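Local coordinates for protein peptidase S15/CocE/NonD (Thaumarchaeota archaeon SCGC AB-539-E09, PDB 4PF1) that is a serine aminopeptidase of the alpha/beta hydrolase fold, probably cleaving residues from the amino ends of peptides, at residues L168-V181 and M274-M287. Residues are numbered along the deposited sequence; the frame is centred on the assembly and turned at random.
Sequences LMCTINPHPALKAV and MDKMLAQHPLTVPM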
ATOM      1  N   LEU A 168      -7.965 -20.667 -33.484  1.00 13.31           N
ATOM      2  CA  LEU A 168      -8.988 -21.612 -33.940  1.00 12.87           C
ATOM      3  C   LEU A 168      -9.113 -21.597 -35.465  1.00 15.92           C
ATOM      4  O   LEU A 168      -9.321 -22.650 -36.075  1.00 13.93           O
ATOM      5  CB  LEU A 168     -10.354 -21.294 -33.309  1.00 12.65           C
ATOM      6  CG  LEU A 168     -10.487 -21.481 -31.798  1.00 16.85           C
ATOM      7  CD1 LEU A 168     -11.781 -20.873 -31.302  1.00 16.87           C
ATOM      8  CD2 LEU A 168     -10.405 -22.958 -31.404  1.00 18.79           C
ATOM      9  N   MET A 169      -8.963 -20.405 -36.082  1.00 13.24           N
ATOM     10  CA  MET A 169      -9.057 -20.241 -37.537  1.00 13.78           C
ATOM     11  C   MET A 169      -7.872 -20.909 -38.270  1.00 19.04           C
ATOM     12  O   MET A 169      -7.995 -21.216 -39.453  1.00 18.25           O
ATOM     13  CB  MET A 169      -9.164 -18.757 -37.913  1.00 16.05           C
ATOM     14  CG  MET A 169     -10.545 -18.163 -37.654  1.00 19.67           C
ATOM     15  SD  MET A 169     -11.808 -18.826 -38.772  1.00 24.42           S
ATOM     16  CE  MET A 169     -13.195 -17.922 -38.253  1.00 21.20           C
ATOM     17  N   CYS A 170      -6.752 -21.184 -37.552  1.00 16.99           N
ATOM     18  CA  CYS A 170      -5.573 -21.870 -38.112  1.00 17.65           C
ATOM     19  C   CYS A 170      -5.901 -23.339 -38.435  1.00 20.27           C
ATOM     20  O   CYS A 170      -5.252 -23.936 -39.298  1.00 20.13           O
ATOM     21  CB  CYS A 170      -4.382 -21.777 -37.158  1.00 18.20           C
ATOM     22  SG  CYS A 170      -3.828 -20.086 -36.809  1.00 22.14           S
ATOM     23  N   THR A 171      -6.892 -23.916 -37.725  1.00 15.81           N
ATOM     24  CA  THR A 171      -7.286 -25.325 -37.844  1.00 15.79           C
ATOM     25  C   THR A 171      -8.250 -25.586 -39.027  1.00 20.42           C
ATOM     26  O   THR A 171      -8.540 -26.748 -39.316  1.00 19.59           O
ATOM     27  CB  THR A 171      -7.891 -25.832 -36.519  1.00 21.10           C
ATOM     28  OG1 THR A 171      -9.196 -25.284 -36.338  1.00 19.41           O
ATOM     29  CG2 THR A 171      -7.020 -25.523 -35.319  1.00 18.71           C
ATOM     30  N   ILE A 172      -8.744 -24.520 -39.696  1.00 18.07           N
ATOM     31  CA  ILE A 172      -9.623 -24.656 -40.870  1.00 18.77           C
ATOM     32  C   ILE A 172      -8.733 -24.727 -42.111  1.00 22.74           C
ATOM     33  O   ILE A 172      -7.937 -23.809 -42.333  1.00 21.56           O
ATOM     34  CB  ILE A 172     -10.674 -23.507 -40.952  1.00 21.97           C
ATOM     35  CG1 ILE A 172     -11.535 -23.411 -39.656  1.00 22.34           C
ATOM     36  CG2 ILE A 172     -11.546 -23.621 -42.220  1.00 23.71           C
ATOM     37  CD1 ILE A 172     -12.333 -24.706 -39.251  1.00 32.15           C
ATOM     38  N   ASN A 173      -8.858 -25.830 -42.911  1.00 19.79           N
ATOM     39  CA  ASN A 173      -7.993 -26.131 -44.077  1.00 20.04           C
ATOM     40  C   ASN A 173      -6.525 -25.856 -43.666  1.00 24.08           C
ATOM     41  O   ASN A 173      -5.919 -24.885 -44.134  1.00 23.72           O
ATOM     42  CB  ASN A 173      -8.410 -25.320 -45.318  1.00 18.44           C
ATOM     43  CG  ASN A 173      -9.868 -25.457 -45.683  1.00 45.88           C
ATOM     44  OD1 ASN A 173     -10.631 -24.484 -45.659  1.00 39.34           O
ATOM     45  ND2 ASN A 173     -10.287 -26.668 -46.035  1.00 39.27           N
ATOM     46  N   PRO A 174      -6.007 -26.593 -42.648  1.00 20.68           N
ATOM     47  CA  PRO A 174      -4.698 -26.232 -42.090  1.00 20.03           C
ATOM     48  C   PRO A 174      -3.521 -26.526 -42.996  1.00 23.94           C
ATOM     49  O   PRO A 174      -3.544 -27.482 -43.771  1.00 24.02           O
ATOM     50  CB  PRO A 174      -4.620 -27.064 -40.806  1.00 21.33           C
ATOM     51  CG  PRO A 174      -5.481 -28.230 -41.059  1.00 26.49           C
ATOM     52  CD  PRO A 174      -6.608 -27.728 -41.915  1.00 22.36           C
ATOM     53  N   HIS A 175      -2.479 -25.696 -42.873  1.00 20.50           N
ATOM     54  CA  HIS A 175      -1.218 -25.884 -43.568  1.00 20.79           C
ATOM     55  C   HIS A 175      -0.555 -27.138 -42.996  1.00 24.52           C
ATOM     56  O   HIS A 175      -0.593 -27.327 -41.775  1.00 22.94           O
ATOM     57  CB  HIS A 175      -0.317 -24.645 -43.390  1.00 21.18           C
ATOM     58  CG  HIS A 175       0.892 -24.649 -44.274  1.00 24.84           C
ATOM     59  ND1 HIS A 175       1.989 -25.438 -43.988  1.00 26.49           N
ATOM     60  CD2 HIS A 175       1.129 -23.967 -45.416  1.00 26.96           C
ATOM     61  CE1 HIS A 175       2.856 -25.213 -44.959  1.00 26.34           C
ATOM     62  NE2 HIS A 175       2.381 -24.340 -45.845  1.00 27.00           N
ATOM     63  N   PRO A 176       0.028 -28.025 -43.846  1.00 22.11           N
ATOM     64  CA  PRO A 176       0.639 -29.266 -43.320  1.00 21.89           C
ATOM     65  C   PRO A 176       1.720 -29.049 -42.250  1.00 24.09           C
ATOM     66  O   PRO A 176       1.991 -29.971 -41.478  1.00 23.37           O
ATOM     67  CB  PRO A 176       1.234 -29.929 -44.570  1.00 24.45           C
ATOM     68  CG  PRO A 176       1.278 -28.856 -45.607  1.00 29.05           C
ATOM     69  CD  PRO A 176       0.119 -27.972 -45.317  1.00 24.28           C
ATOM     70  N   ALA A 177       2.319 -27.836 -42.185  1.00 19.82           N
ATOM     71  CA  ALA A 177       3.347 -27.509 -41.192  1.00 19.47           C
ATOM     72  C   ALA A 177       2.748 -27.229 -39.792  1.00 22.51           C
ATOM     73  O   ALA A 177       3.480 -27.288 -38.805  1.00 22.14           O
ATOM     74  CB  ALA A 177       4.170 -26.321 -41.657  1.00 20.19           C
ATOM     75  N   LEU A 178       1.423 -26.931 -39.704  1.00 18.74           N
ATOM     76  CA  LEU A 178       0.759 -26.702 -38.413  1.00 17.41           C
ATOM     77  C   LEU A 178       0.589 -28.048 -37.692  1.00 20.54           C
ATOM     78  O   LEU A 178      -0.117 -28.936 -38.191  1.00 20.48           O
ATOM     79  CB  LEU A 178      -0.591 -25.974 -38.579  1.00 17.09           C
ATOM     80  CG  LEU A 178      -1.316 -25.617 -37.265  1.00 20.46           C
ATOM     81  CD1 LEU A 178      -0.690 -24.396 -36.598  1.00 19.39           C
ATOM     82  CD2 LEU A 178      -2.788 -25.393 -37.503  1.00 23.32           C
ATOM     83  N   LYS A 179       1.267 -28.202 -36.536  1.00 15.97           N
ATOM     84  CA  LYS A 179       1.326 -29.460 -35.793  1.00 15.59           C
ATOM     85  C   LYS A 179       0.474 -29.478 -34.520  1.00 20.12           C
ATOM     86  O   LYS A 179       0.167 -30.564 -34.037  1.00 19.64           O
ATOM     87  CB  LYS A 179       2.789 -29.810 -35.439  1.00 17.65           C
ATOM     88  CG  LYS A 179       3.742 -29.893 -36.647  1.00 23.71           C
ATOM     89  CD  LYS A 179       3.346 -30.988 -37.665  1.00 27.96           C
ATOM     90  CE  LYS A 179       4.137 -30.873 -38.946  1.00 32.78           C
ATOM     91  NZ  LYS A 179       3.701 -31.867 -39.959  1.00 38.24           N
ATOM     92  N   ALA A 180       0.123 -28.298 -33.956  1.00 17.05           N
ATOM     93  CA  ALA A 180      -0.681 -28.199 -32.724  1.00 16.72           C
ATOM     94  C   ALA A 180      -1.218 -26.786 -32.509  1.00 20.07           C
ATOM     95  O   ALA A 180      -0.660 -25.832 -33.047  1.00 19.77           O
ATOM     96  CB  ALA A 180       0.156 -28.614 -31.514  1.00 17.35           C
ATOM     97  N   VAL A 181      -2.286 -26.651 -31.695  1.00 16.62           N
ATOM     98  CA  VAL A 181      -2.864 -25.347 -31.334  1.00 15.99           C
ATOM     99  C   VAL A 181      -3.180 -25.295 -29.828  1.00 19.62           C
ATOM    100  O   VAL A 181      -3.576 -26.305 -29.240  1.00 19.48           O
ATOM    101  CB  VAL A 181      -4.112 -24.938 -32.176  1.00 19.74           C
ATOM    102  CG1 VAL A 181      -3.727 -24.514 -33.591  1.00 19.64           C
ATOM    103  CG2 VAL A 181      -5.171 -26.037 -32.193  1.00 19.90           C
ATOM    104  N   MET A 274     -18.275 -20.211 -33.296  1.00 18.84           N
ATOM    105  CA  MET A 274     -17.071 -21.013 -33.525  1.00 18.55           C
ATOM    106  C   MET A 274     -17.243 -22.484 -33.160  1.00 22.15           C
ATOM    107  O   MET A 274     -16.651 -23.333 -33.820  1.00 21.27           O
ATOM    108  CB  MET A 274     -15.875 -20.416 -32.776  1.00 20.47           C
ATOM    109  CG  MET A 274     -15.461 -19.058 -33.311  1.00 24.07           C
ATOM    110  SD  MET A 274     -15.065 -19.116 -35.077  1.00 29.01           S
ATOM    111  CE  MET A 274     -13.339 -19.621 -34.982  1.00 25.63           C
ATOM    112  N   ASP A 275     -18.051 -22.788 -32.125  1.00 18.80           N
ATOM    113  CA  ASP A 275     -18.330 -24.170 -31.720  1.00 18.87           C
ATOM    114  C   ASP A 275     -19.149 -24.887 -32.805  1.00 24.58           C
ATOM    115  O   ASP A 275     -18.844 -26.026 -33.151  1.00 24.71           O
ATOM    116  CB  ASP A 275     -19.066 -24.209 -30.362  1.00 19.72           C
ATOM    117  CG  ASP A 275     -20.415 -23.515 -30.353  1.00 23.11           C
ATOM    118  OD1 ASP A 275     -20.464 -22.305 -30.673  1.00 23.35           O
ATOM    119  OD2 ASP A 275     -21.418 -24.177 -30.026  1.00 25.23           O
ATOM    120  N   LYS A 276     -20.155 -24.194 -33.370  1.00 22.11           N
ATOM    121  CA  LYS A 276     -21.023 -24.739 -34.413  1.00 22.83           C
ATOM    122  C   LYS A 276     -20.262 -24.855 -35.744  1.00 28.20           C
ATOM    123  O   LYS A 276     -20.409 -25.860 -36.443  1.00 28.20           O
ATOM    124  CB  LYS A 276     -22.288 -23.878 -34.564  1.00 24.85           C
ATOM    125  CG  LYS A 276     -23.224 -23.974 -33.359  1.00 35.68           C
ATOM    126  CD  LYS A 276     -24.311 -22.904 -33.381  1.00 46.24           C
ATOM    127  CE  LYS A 276     -25.236 -22.988 -32.187  1.00 58.88           C
ATOM    128  NZ  LYS A 276     -24.586 -22.512 -30.933  1.00 67.71           N
ATOM    129  N   MET A 277     -19.400 -23.857 -36.053  1.00 25.40           N
ATOM    130  CA  MET A 277     -18.573 -23.826 -37.265  1.00 26.13           C
ATOM    131  C   MET A 277     -17.519 -24.965 -37.251  1.00 29.40           C
ATOM    132  O   MET A 277     -17.461 -25.740 -38.205  1.00 29.87           O
ATOM    133  CB  MET A 277     -17.894 -22.446 -37.418  1.00 28.59           C
ATOM    134  CG  MET A 277     -17.236 -22.224 -38.775  1.00 33.26           C
ATOM    135  SD  MET A 277     -15.527 -22.836 -38.847  1.00 38.14           S
ATOM    136  CE  MET A 277     -14.664 -21.486 -38.056  1.00 34.23           C
ATOM    137  N   LEU A 278     -16.702 -25.064 -36.172  1.00 24.56           N
ATOM    138  CA  LEU A 278     -15.655 -26.098 -36.045  1.00 24.18           C
ATOM    139  C   LEU A 278     -16.232 -27.526 -36.037  1.00 27.33           C
ATOM    140  O   LEU A 278     -15.541 -28.464 -36.451  1.00 26.27           O
ATOM    141  CB  LEU A 278     -14.802 -25.876 -34.783  1.00 23.62           C
ATOM    142  CG  LEU A 278     -13.725 -24.792 -34.881  1.00 27.95           C
ATOM    143  CD1 LEU A 278     -13.396 -24.233 -33.521  1.00 27.52           C
ATOM    144  CD2 LEU A 278     -12.466 -25.324 -35.527  1.00 30.44           C
ATOM    145  N   ALA A 279     -17.493 -27.688 -35.581  1.00 23.95           N
ATOM    146  CA  ALA A 279     -18.175 -28.984 -35.549  1.00 24.61           C
ATOM    147  C   ALA A 279     -18.476 -29.486 -36.962  1.00 29.41           C
ATOM    148  O   ALA A 279     -18.498 -30.694 -37.184  1.00 29.80           O
ATOM    149  CB  ALA A 279     -19.462 -28.879 -34.747  1.00 25.29           C
ATOM    150  N   GLN A 280     -18.672 -28.553 -37.920  1.00 26.52           N
ATOM    151  CA  GLN A 280     -18.966 -28.856 -39.328  1.00 27.45           C
ATOM    152  C   GLN A 280     -17.680 -29.042 -40.171  1.00 31.35           C
ATOM    153  O   GLN A 280     -17.771 -29.289 -41.378  1.00 31.69           O
ATOM    154  CB  GLN A 280     -19.837 -27.742 -39.945  1.00 28.95           C
ATOM    155  CG  GLN A 280     -21.257 -27.676 -39.388  1.00 45.08           C
ATOM    156  CD  GLN A 280     -21.973 -26.416 -39.809  1.00 64.61           C
ATOM    157  OE1 GLN A 280     -21.495 -25.293 -39.601  1.00 59.45           O
ATOM    158  NE2 GLN A 280     -23.162 -26.573 -40.373  1.00 57.98           N
ATOM    159  N   HIS A 281     -16.499 -28.918 -39.544  1.00 27.18           N
ATOM    160  CA  HIS A 281     -15.214 -29.064 -40.233  1.00 27.36           C
ATOM    161  C   HIS A 281     -14.395 -30.229 -39.654  1.00 31.94           C
ATOM    162  O   HIS A 281     -14.570 -30.562 -38.481  1.00 30.89           O
ATOM    163  CB  HIS A 281     -14.411 -27.758 -40.151  1.00 27.34           C
ATOM    164  CG  HIS A 281     -14.901 -26.703 -41.088  1.00 30.72           C
ATOM    165  ND1 HIS A 281     -14.413 -26.602 -42.380  1.00 32.62           N
ATOM    166  CD2 HIS A 281     -15.844 -25.751 -40.900  1.00 32.16           C
ATOM    167  CE1 HIS A 281     -15.058 -25.585 -42.926  1.00 32.14           C
ATOM    168  NE2 HIS A 281     -15.932 -25.044 -42.074  1.00 32.18           N
ATOM    169  N   PRO A 282     -13.485 -30.861 -40.443  1.00 29.75           N
ATOM    170  CA  PRO A 282     -12.689 -31.969 -39.888  1.00 29.94           C
ATOM    171  C   PRO A 282     -11.753 -31.514 -38.768  1.00 33.56           C
ATOM    172  O   PRO A 282     -11.186 -30.418 -38.825  1.00 32.52           O
ATOM    173  CB  PRO A 282     -11.895 -32.485 -41.097  1.00 32.15           C
ATOM    174  CG  PRO A 282     -12.595 -31.934 -42.295  1.00 36.82           C
ATOM    175  CD  PRO A 282     -13.152 -30.625 -41.862  1.00 31.82           C
ATOM    176  N   LEU A 283     -11.630 -32.350 -37.732  1.00 30.34           N
ATOM    177  CA  LEU A 283     -10.758 -32.123 -36.588  1.00 29.86           C
ATOM    178  C   LEU A 283      -9.500 -32.970 -36.783  1.00 34.42           C
ATOM    179  O   LEU A 283      -9.550 -34.194 -36.632  1.00 35.21           O
ATOM    180  CB  LEU A 283     -11.511 -32.488 -35.296  1.00 30.02           C
ATOM    181  CG  LEU A 283     -10.738 -32.428 -33.984  1.00 34.80           C
ATOM    182  CD1 LEU A 283     -10.773 -31.028 -33.386  1.00 34.31           C
ATOM    183  CD2 LEU A 283     -11.295 -33.425 -33.009  1.00 37.88           C
ATOM    184  N   THR A 284      -8.398 -32.330 -37.214  1.00 30.40           N
ATOM    185  CA  THR A 284      -7.141 -33.026 -37.525  1.00 30.30           C
ATOM    186  C   THR A 284      -5.963 -32.516 -36.686  1.00 32.65           C
ATOM    187  O   THR A 284      -5.012 -33.264 -36.452  1.00 32.78           O
ATOM    188  CB  THR A 284      -6.806 -32.878 -39.024  1.00 40.46           C
ATOM    189  OG1 THR A 284      -6.750 -31.489 -39.359  1.00 40.06           O
ATOM    190  CG2 THR A 284      -7.805 -33.603 -39.932  1.00 39.45           C
ATOM    191  N   VAL A 285      -6.009 -31.238 -36.275  1.00 27.27           N
ATOM    192  CA  VAL A 285      -4.936 -30.585 -35.520  1.00 25.82           C
ATOM    193  C   VAL A 285      -5.111 -30.826 -34.003  1.00 27.16           C
ATOM    194  O   VAL A 285      -6.189 -30.546 -33.466  1.00 26.69           O
ATOM    195  CB  VAL A 285      -4.877 -29.060 -35.850  1.00 29.42           C
ATOM    196  CG1 VAL A 285      -3.702 -28.379 -35.149  1.00 28.59           C
ATOM    197  CG2 VAL A 285      -4.813 -28.823 -37.360  1.00 29.77           C
ATOM    198  N   PRO A 286      -4.051 -31.304 -33.291  1.00 21.68           N
ATOM    199  CA  PRO A 286      -4.159 -31.466 -31.826  1.00 21.11           C
ATOM    200  C   PRO A 286      -4.452 -30.127 -31.147  1.00 23.62           C
ATOM    201  O   PRO A 286      -3.839 -29.112 -31.486  1.00 21.77           O
ATOM    202  CB  PRO A 286      -2.784 -32.016 -31.423  1.00 23.00           C
ATOM    203  CG  PRO A 286      -2.201 -32.561 -32.682  1.00 27.81           C
ATOM    204  CD  PRO A 286      -2.713 -31.690 -33.774  1.00 23.32           C
ATOM    205  N   MET A 287      -5.433 -30.122 -30.238  1.00 20.91           N
ATOM    206  CA  MET A 287      -5.913 -28.914 -29.579  1.00 20.57           C
ATOM    207  C   MET A 287      -5.847 -29.024 -28.066  1.00 22.76           C
ATOM    208  O   MET A 287      -6.304 -30.013 -27.487  1.00 22.82           O
ATOM    209  CB  MET A 287      -7.365 -28.646 -30.015  1.00 23.48           C
ATOM    210  CG  MET A 287      -7.795 -27.199 -29.893  1.00 27.46           C
ATOM    211  SD  MET A 287      -9.504 -26.937 -30.456  1.00 32.78           S
ATOM    212  CE  MET A 287      -9.375 -27.451 -32.183  1.00 30.14           C
TER
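Val285 fills the tight part of this contact: CG1 packs against Leu178 CD2 (3.9 Å) and the backbone of Ala180, while CG2 lies against the ring of Pro174. With CG1 anti to the backbone N (chi1 -176°), that methyl is turned to Leu178 and Ala180, and CG2 to Pro174. Beside it the chains join as parallel strands through a single bridge, where Val181 N donates to Pro286 O (2.9 Å, 152° at the hydrogen) and Met287 CA makes a CA-H...O contact with Val181 O. Val181 CG2 also meets Met287 CG at 3.7 Å. Farther along, Leu278 divides its methyls: CD1 meets Leu168 CD2, and CD2 reaches Ile172 CD1 and Thr171 OG1 (3.4 Å to the latter), a hydroxyl whose polarity is met by donation to Leu168 O (2.7 Å). Met169 CE lies against both Met274 CE (3.7 Å) and Met277 CE. Buried Ile172 packs closely under the partly exposed His281 ring, its CD1 over one face in a CH-pi contact, 4.1 Å from the centroid. Toward solvent the packing thins, and exposed Thr284 merely brushes Pro174 CG with OG1. The contact joins neighbouring parallel strands 178-184 and 287-292 of the central alpha/beta hydrolase sheet, together with helices 162-169 and 274-279 that precede them. Strand 154-160 flanks Val181 and Leu178, helix 133-147 borders Met169, and helix 301-309 covers Leu168, Leu278 and Met287.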